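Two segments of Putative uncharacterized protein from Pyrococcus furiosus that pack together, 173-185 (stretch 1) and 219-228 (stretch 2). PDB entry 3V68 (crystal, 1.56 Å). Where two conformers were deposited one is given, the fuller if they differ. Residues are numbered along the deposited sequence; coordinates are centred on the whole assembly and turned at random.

Stretch 1 (173-185) TAVNKIKDFADVD
Stretch 2, residues 219-228: EFEVRYAARE

Residues 173-181 finish a helix that begins earlier in the chain, and 182-185 leave it as loop; stretch 2 is helical and runs on beyond E228. The helix axes approach to 10.3 Å, with N-to-C directions 136° apart. Across that separation Y224 and F220 reach toward stretch 1, and the backbones close in only at the loop, where CA of V184 lies 5.7 Å from CA of E221 and CA of A182 lies 7.0 Å from CA of F220.

The first helix keeps helical phi/psi, loosening at K177 (-89/-24) and K179 (-66/-21), until A182 (-99/8). D183 takes left-handed values (47/52) and V184 extended ones (-82/124), while V184 N donates to K179 O at 2.8 Å, holding the turn against the helix end.

Y224 is the centrepiece. With chi1 -67° (m) and chi2 -82°, its ring spans the gap, and OH donates to V175 O at 2.6 Å; a phenol suits this place, pairing an apolar ring with a polar tip. K179 CB lies over one ring face, 4.2 Å from the centroid, a CH-pi contact. V175 (chi1 t) brings CG1 to 4.0 Å from Y224 CE1.

The CA-to-CB bond of K179 points toward stretch 2 but, with chi values p, t, t, p, its end leads away: NZ donates to N176 O (2.9 Å) and N176 OD1 (3.0 Å), so aliphatic carbon meets the ring while the charge finds oxygens on its own helix.

F220, one helical turn before Y224, points its CA-to-CB bond toward stretch 1 with chi1 -64° (m) and chi2 -75°. Branched I178 (m, t) serves both rings: CG2 lies 3.7 Å from F220 CD1 and, at the tyrosine's edge, 4.2 Å from Y224 CE2. The small A182 sets CB 3.9 Å from F220 CG. V184 (t), where the backbones come closest, splits its methyls: CG1 is 3.9 Å from Y224 CD2, while CG2 meets F220 CB (4.1 Å) and E221 CG (4.0 Å), using the glutamate's aliphatic portion.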

ATOM      1  N   THR A 173      -6.521   1.886   5.785  1.00 10.57           N
ATOM      2  CA  THR A 173      -6.899   1.796   7.194  1.00 10.73           C
ATOM      3  C   THR A 173      -5.710   1.355   8.040  1.00 10.39           C
ATOM      4  O   THR A 173      -5.422   1.948   9.089  1.00 10.24           O
ATOM      5  CB  THR A 173      -8.076   0.829   7.395  1.00 10.87           C
ATOM      6  OG1 THR A 173      -9.264   1.427   6.863  1.00 12.47           O
ATOM      7  CG2 THR A 173      -8.292   0.495   8.883  1.00 11.60           C
ATOM      8  N   ALA A 174      -5.021   0.317   7.574  1.00 10.22           N
ATOM      9  CA  ALA A 174      -3.870  -0.206   8.296  1.00 10.28           C
ATOM     10  C   ALA A 174      -2.785   0.851   8.456  1.00 10.77           C
ATOM     11  O   ALA A 174      -2.293   1.067   9.557  1.00 11.20           O
ATOM     12  CB  ALA A 174      -3.315  -1.453   7.610  1.00 10.29           C
ATOM     13  N   VAL A 175      -2.435   1.514   7.358  1.00 10.85           N
ATOM     14  CA  VAL A 175      -1.415   2.565   7.371  1.00 12.01           C
ATOM     15  C   VAL A 175      -1.826   3.728   8.281  1.00 12.38           C
ATOM     16  O   VAL A 175      -1.010   4.241   9.050  1.00 13.07           O
ATOM     17  CB  VAL A 175      -1.085   3.055   5.933  1.00 12.03           C
ATOM     18  CG1 VAL A 175      -0.113   4.232   5.960  1.00 13.12           C
ATOM     19  CG2 VAL A 175      -0.487   1.925   5.118  1.00 13.20           C
ATOM     20  N   ASN A 176      -3.095   4.122   8.216  1.00 12.17           N
ATOM     21  CA  ASN A 176      -3.603   5.199   9.067  1.00 12.73           C
ATOM     22  C   ASN A 176      -3.526   4.846  10.554  1.00 12.40           C
ATOM     23  O   ASN A 176      -3.153   5.679  11.381  1.00 12.99           O
ATOM     24  CB  ASN A 176      -5.043   5.557   8.677  1.00 13.09           C
ATOM     25  CG  ASN A 176      -5.651   6.619   9.581  1.00 15.51           C
ATOM     26  OD1 ASN A 176      -5.065   7.677   9.798  1.00 20.38           O
ATOM     27  ND2 ASN A 176      -6.833   6.339  10.106  1.00 19.04           N
ATOM     28  N   LYS A 177      -3.867   3.605  10.888  1.00 11.95           N
ATOM     29  CA  LYS A 177      -4.034   3.224  12.286  1.00 11.58           C
ATOM     30  C   LYS A 177      -2.771   2.718  12.976  1.00 11.49           C
ATOM     31  O   LYS A 177      -2.671   2.792  14.196  1.00 11.15           O
ATOM     32  CB  LYS A 177      -5.185   2.225  12.451  1.00 12.00           C
ATOM     33  CG  LYS A 177      -6.566   2.805  12.128  1.00 12.23           C
ATOM     34  CD  LYS A 177      -6.924   4.022  12.998  1.00 13.41           C
ATOM     35  CE  LYS A 177      -7.074   3.656  14.475  1.00 14.59           C
ATOM     36  NZ  LYS A 177      -7.360   4.865  15.296  1.00 17.56           N
ATOM     37  N   ILE A 178      -1.809   2.197  12.214  1.00 11.79           N
ATOM     38  CA  ILE A 178      -0.554   1.738  12.816  1.00 12.20           C
ATOM     39  C   ILE A 178       0.119   2.863  13.615  1.00 13.08           C
ATOM     40  O   ILE A 178       0.613   2.635  14.722  1.00 13.25           O
ATOM     41  CB  ILE A 178       0.419   1.122  11.771  1.00 11.75           C
ATOM     42  CG1 ILE A 178      -0.098  -0.238  11.298  1.00 11.47           C
ATOM     43  CG2 ILE A 178       1.829   0.942  12.358  1.00 11.98           C
ATOM     44  CD1 ILE A 178       0.523  -0.712   9.986  1.00 10.99           C
ATOM     45  N   LYS A 179       0.118   4.073  13.063  0.50 13.70           N
ATOM     46  CA  LYS A 179       0.724   5.210  13.751  0.50 14.13           C
ATOM     47  C   LYS A 179      -0.002   5.621  15.043  0.50 14.73           C
ATOM     48  O   LYS A 179       0.590   6.273  15.904  0.50 14.89           O
ATOM     49  CB  LYS A 179       0.920   6.404  12.808  0.50 14.40           C
ATOM     50  CG  LYS A 179      -0.157   6.594  11.767  0.50 13.56           C
ATOM     51  CD  LYS A 179       0.041   7.911  11.026  0.50 13.46           C
ATOM     52  CE  LYS A 179      -1.131   8.217  10.107  0.50 12.68           C
ATOM     53  NZ  LYS A 179      -2.406   8.475  10.848  0.50 13.66           N
ATOM     54  N   ASP A 180      -1.268   5.229  15.179  1.00 15.05           N
ATOM     55  CA  ASP A 180      -2.021   5.439  16.423  1.00 15.87           C
ATOM     56  C   ASP A 180      -1.642   4.405  17.481  1.00 16.12           C
ATOM     57  O   ASP A 180      -1.384   4.754  18.641  1.00 16.69           O
ATOM     58  CB  ASP A 180      -3.532   5.388  16.175  1.00 16.24           C
ATOM     59  CG  ASP A 180      -4.037   6.568  15.358  1.00 18.29           C
ATOM     60  OD1 ASP A 180      -3.389   7.638  15.362  1.00 20.02           O
ATOM     61  OD2 ASP A 180      -5.103   6.426  14.717  1.00 20.13           O
ATOM     62  N   PHE A 181      -1.615   3.137  17.081  1.00 16.23           N
ATOM     63  CA  PHE A 181      -1.297   2.056  18.009  1.00 16.09           C
ATOM     64  C   PHE A 181       0.174   2.013  18.395  1.00 16.54           C
ATOM     65  O   PHE A 181       0.513   1.571  19.492  1.00 17.75           O
ATOM     66  CB  PHE A 181      -1.782   0.709  17.467  1.00 15.67           C
ATOM     67  CG  PHE A 181      -3.272   0.575  17.488  1.00 14.23           C
ATOM     68  CD1 PHE A 181      -4.020   0.723  16.327  1.00 13.61           C
ATOM     69  CD2 PHE A 181      -3.936   0.348  18.686  1.00 14.51           C
ATOM     70  CE1 PHE A 181      -5.410   0.617  16.358  1.00 13.10           C
ATOM     71  CE2 PHE A 181      -5.321   0.244  18.726  1.00 14.05           C
ATOM     72  CZ  PHE A 181      -6.058   0.380  17.560  1.00 14.55           C
ATOM     73  N   ALA A 182       1.040   2.497  17.508  1.00 16.44           N
ATOM     74  CA  ALA A 182       2.467   2.563  17.798  1.00 16.49           C
ATOM     75  C   ALA A 182       2.934   3.953  18.262  1.00 16.52           C
ATOM     76  O   ALA A 182       4.135   4.183  18.422  1.00 17.09           O
ATOM     77  CB  ALA A 182       3.273   2.085  16.600  1.00 16.14           C
ATOM     78  N   ASP A 183       1.988   4.861  18.502  1.00 16.83           N
ATOM     79  CA  ASP A 183       2.302   6.240  18.938  1.00 16.63           C
ATOM     80  C   ASP A 183       3.408   6.881  18.093  1.00 16.71           C
ATOM     81  O   ASP A 183       4.409   7.369  18.626  1.00 16.88           O
ATOM     82  CB  ASP A 183       2.693   6.290  20.425  1.00 17.01           C
ATOM     83  CG  ASP A 183       1.515   6.097  21.358  1.00 17.47           C
ATOM     84  OD1 ASP A 183       1.758   5.950  22.576  1.00 18.41           O
ATOM     85  OD2 ASP A 183       0.356   6.104  20.895  1.00 18.41           O
ATOM     86  N   VAL A 184       3.228   6.849  16.775  1.00 16.07           N
ATOM     87  CA  VAL A 184       4.157   7.489  15.846  1.00 15.73           C
ATOM     88  C   VAL A 184       3.808   8.974  15.768  1.00 15.72           C
ATOM     89  O   VAL A 184       2.665   9.330  15.469  1.00 16.04           O
ATOM     90  CB  VAL A 184       4.071   6.848  14.434  1.00 15.27           C
ATOM     91  CG1 VAL A 184       4.847   7.659  13.403  1.00 15.27           C
ATOM     92  CG2 VAL A 184       4.553   5.393  14.454  1.00 15.49           C
ATOM     93  N   ASP A 185       4.790   9.831  16.043  1.00 16.30           N
ATOM     94  CA  ASP A 185       4.603  11.279  15.922  1.00 16.65           C
ATOM     95  C   ASP A 185       4.779  11.673  14.454  1.00 16.43           C
ATOM     96  O   ASP A 185       5.860  12.096  14.027  1.00 15.85           O
ATOM     97  CB  ASP A 185       5.587  12.027  16.830  1.00 17.37           C
ATOM     98  CG  ASP A 185       5.291  13.525  16.933  1.00 18.48           C
ATOM     99  OD1 ASP A 185       4.469  14.053  16.155  1.00 20.10           O
ATOM    100  OD2 ASP A 185       5.901  14.179  17.810  1.00 21.63           O
ATOM    101  N   GLU A 219      11.110   0.817  14.508  1.00 18.97           N
ATOM    102  CA  GLU A 219      10.708   0.065  13.324  1.00 18.53           C
ATOM    103  C   GLU A 219       9.446   0.608  12.654  1.00 17.74           C
ATOM    104  O   GLU A 219       9.321   0.527  11.440  1.00 17.62           O
ATOM    105  CB  GLU A 219      10.567  -1.435  13.630  1.00 19.10           C
ATOM    106  CG  GLU A 219       9.461  -1.805  14.614  1.00 21.83           C
ATOM    107  CD  GLU A 219       9.502  -3.267  15.043  1.00 25.58           C
ATOM    108  OE1 GLU A 219       9.819  -4.143  14.208  1.00 27.91           O
ATOM    109  OE2 GLU A 219       9.207  -3.538  16.226  1.00 27.43           O
ATOM    110  N   PHE A 220       8.518   1.156  13.433  1.00 16.35           N
ATOM    111  CA  PHE A 220       7.292   1.701  12.848  1.00 15.38           C
ATOM    112  C   PHE A 220       7.483   3.109  12.315  1.00 14.81           C
ATOM    113  O   PHE A 220       7.050   3.425  11.200  1.00 14.45           O
ATOM    114  CB  PHE A 220       6.133   1.618  13.839  1.00 15.54           C
ATOM    115  CG  PHE A 220       5.775   0.211  14.195  1.00 15.02           C
ATOM    116  CD1 PHE A 220       5.077  -0.589  13.290  1.00 15.71           C
ATOM    117  CD2 PHE A 220       6.167  -0.335  15.412  1.00 17.38           C
ATOM    118  CE1 PHE A 220       4.760  -1.906  13.606  1.00 16.37           C
ATOM    119  CE2 PHE A 220       5.855  -1.657  15.734  1.00 18.10           C
ATOM    120  CZ  PHE A 220       5.151  -2.439  14.829  1.00 18.11           C
ATOM    121  N   GLU A 221       8.159   3.942  13.100  1.00 14.28           N
ATOM    122  CA  GLU A 221       8.429   5.325  12.720  1.00 13.75           C
ATOM    123  C   GLU A 221       9.171   5.462  11.387  1.00 13.25           C
ATOM    124  O   GLU A 221       8.896   6.391  10.623  1.00 13.15           O
ATOM    125  CB  GLU A 221       9.203   6.042  13.827  1.00 14.23           C
ATOM    126  CG  GLU A 221       8.403   6.252  15.107  1.00 16.34           C
ATOM    127  CD  GLU A 221       9.275   6.652  16.289  1.00 18.84           C
ATOM    128  OE1 GLU A 221      10.441   6.218  16.359  1.00 20.87           O
ATOM    129  OE2 GLU A 221       8.793   7.395  17.162  1.00 21.42           O
ATOM    130  N   VAL A 222      10.096   4.541  11.108  1.00 12.55           N
ATOM    131  CA  VAL A 222      10.865   4.587   9.857  1.00 11.85           C
ATOM    132  C   VAL A 222      10.023   4.329   8.603  1.00 11.32           C
ATOM    133  O   VAL A 222      10.337   4.863   7.545  1.00 10.91           O
ATOM    134  CB  VAL A 222      12.129   3.683   9.869  1.00 12.19           C
ATOM    135  CG1 VAL A 222      13.078   4.109  10.989  1.00 12.35           C
ATOM    136  CG2 VAL A 222      11.757   2.201   9.964  1.00 12.81           C
ATOM    137  N   ARG A 223       8.963   3.527   8.725  1.00 10.93           N
ATOM    138  CA  ARG A 223       8.034   3.307   7.604  1.00 10.48           C
ATOM    139  C   ARG A 223       7.335   4.599   7.198  1.00  9.96           C
ATOM    140  O   ARG A 223       7.069   4.819   6.016  1.00 10.62           O
ATOM    141  CB  ARG A 223       6.977   2.243   7.932  1.00 10.57           C
ATOM    142  CG  ARG A 223       7.358   0.819   7.556  1.00 11.59           C
ATOM    143  CD  ARG A 223       8.396   0.262   8.515  1.00 12.43           C
ATOM    144  NE  ARG A 223       8.927  -1.008   8.042  1.00 11.64           N
ATOM    145  CZ  ARG A 223       9.906  -1.684   8.632  1.00 13.48           C
ATOM    146  NH1 ARG A 223      10.480  -1.224   9.740  1.00 14.78           N
ATOM    147  NH2 ARG A 223      10.314  -2.831   8.103  1.00 16.15           N
ATOM    148  N   TYR A 224       7.041   5.444   8.181  1.00 10.06           N
ATOM    149  CA  TYR A 224       6.386   6.720   7.908  1.00  9.72           C
ATOM    150  C   TYR A 224       7.381   7.757   7.406  1.00  9.65           C
ATOM    151  O   TYR A 224       7.051   8.567   6.542  1.00  9.48           O
ATOM    152  CB  TYR A 224       5.597   7.194   9.133  1.00  9.76           C
ATOM    153  CG  TYR A 224       4.431   6.276   9.398  1.00  9.73           C
ATOM    154  CD1 TYR A 224       3.244   6.418   8.686  1.00 10.33           C
ATOM    155  CD2 TYR A 224       4.537   5.227  10.311  1.00 10.66           C
ATOM    156  CE1 TYR A 224       2.172   5.553   8.899  1.00 11.10           C
ATOM    157  CE2 TYR A 224       3.476   4.358  10.532  1.00 11.25           C
ATOM    158  CZ  TYR A 224       2.304   4.532   9.826  1.00 12.22           C
ATOM    159  OH  TYR A 224       1.267   3.668  10.048  1.00 13.60           O
ATOM    160  N   ALA A 225       8.609   7.701   7.915  1.00  9.66           N
ATOM    161  CA  ALA A 225       9.671   8.552   7.408  1.00  9.67           C
ATOM    162  C   ALA A 225       9.965   8.233   5.947  1.00  9.49           C
ATOM    163  O   ALA A 225      10.134   9.142   5.140  1.00  9.87           O
ATOM    164  CB  ALA A 225      10.923   8.424   8.262  1.00  9.83           C
ATOM    165  N   ALA A 226      10.001   6.942   5.598  1.00  9.52           N
ATOM    166  CA  ALA A 226      10.191   6.564   4.199  1.00  9.50           C
ATOM    167  C   ALA A 226       9.063   7.089   3.315  1.00  9.21           C
ATOM    168  O   ALA A 226       9.316   7.634   2.240  1.00  8.95           O
ATOM    169  CB  ALA A 226      10.334   5.055   4.056  1.00 10.10           C
ATOM    170  N   ARG A 227       7.825   6.940   3.776  1.00  8.71           N
ATOM    171  CA  ARG A 227       6.672   7.421   3.023  1.00  9.05           C
ATOM    172  C   ARG A 227       6.715   8.940   2.856  1.00  8.97           C
ATOM    173  O   ARG A 227       6.431   9.452   1.776  1.00  9.39           O
ATOM    174  CB  ARG A 227       5.375   6.977   3.690  1.00  8.81           C
ATOM    175  CG  ARG A 227       5.059   5.519   3.408  1.00  9.33           C
ATOM    176  CD  ARG A 227       4.040   4.953   4.380  1.00 10.47           C
ATOM    177  NE  ARG A 227       3.525   3.679   3.883  1.00 10.82           N
ATOM    178  CZ  ARG A 227       4.176   2.520   3.954  1.00 11.96           C
ATOM    179  NH1 ARG A 227       5.379   2.448   4.522  1.00 12.85           N
ATOM    180  NH2 ARG A 227       3.622   1.429   3.452  1.00 13.03           N
ATOM    181  N   GLU A 228       7.072   9.653   3.923  1.00  9.12           N
ATOM    182  CA  GLU A 228       7.175  11.108   3.849  1.00  9.75           C
ATOM    183  C   GLU A 228       8.259  11.548   2.869  1.00  9.69           C
ATOM    184  O   GLU A 228       8.039  12.459   2.066  1.00 10.07           O
ATOM    185  CB  GLU A 228       7.405  11.715   5.237  1.00  9.50           C
ATOM    186  CG  GLU A 228       7.409  13.253   5.265  1.00 11.24           C
ATOM    187  CD  GLU A 228       6.092  13.893   4.843  1.00 13.34           C
ATOM    188  OE1 GLU A 228       5.041  13.221   4.861  1.00 12.85           O
ATOM    189  OE2 GLU A 228       6.110  15.097   4.509  1.00 14.60           O
TER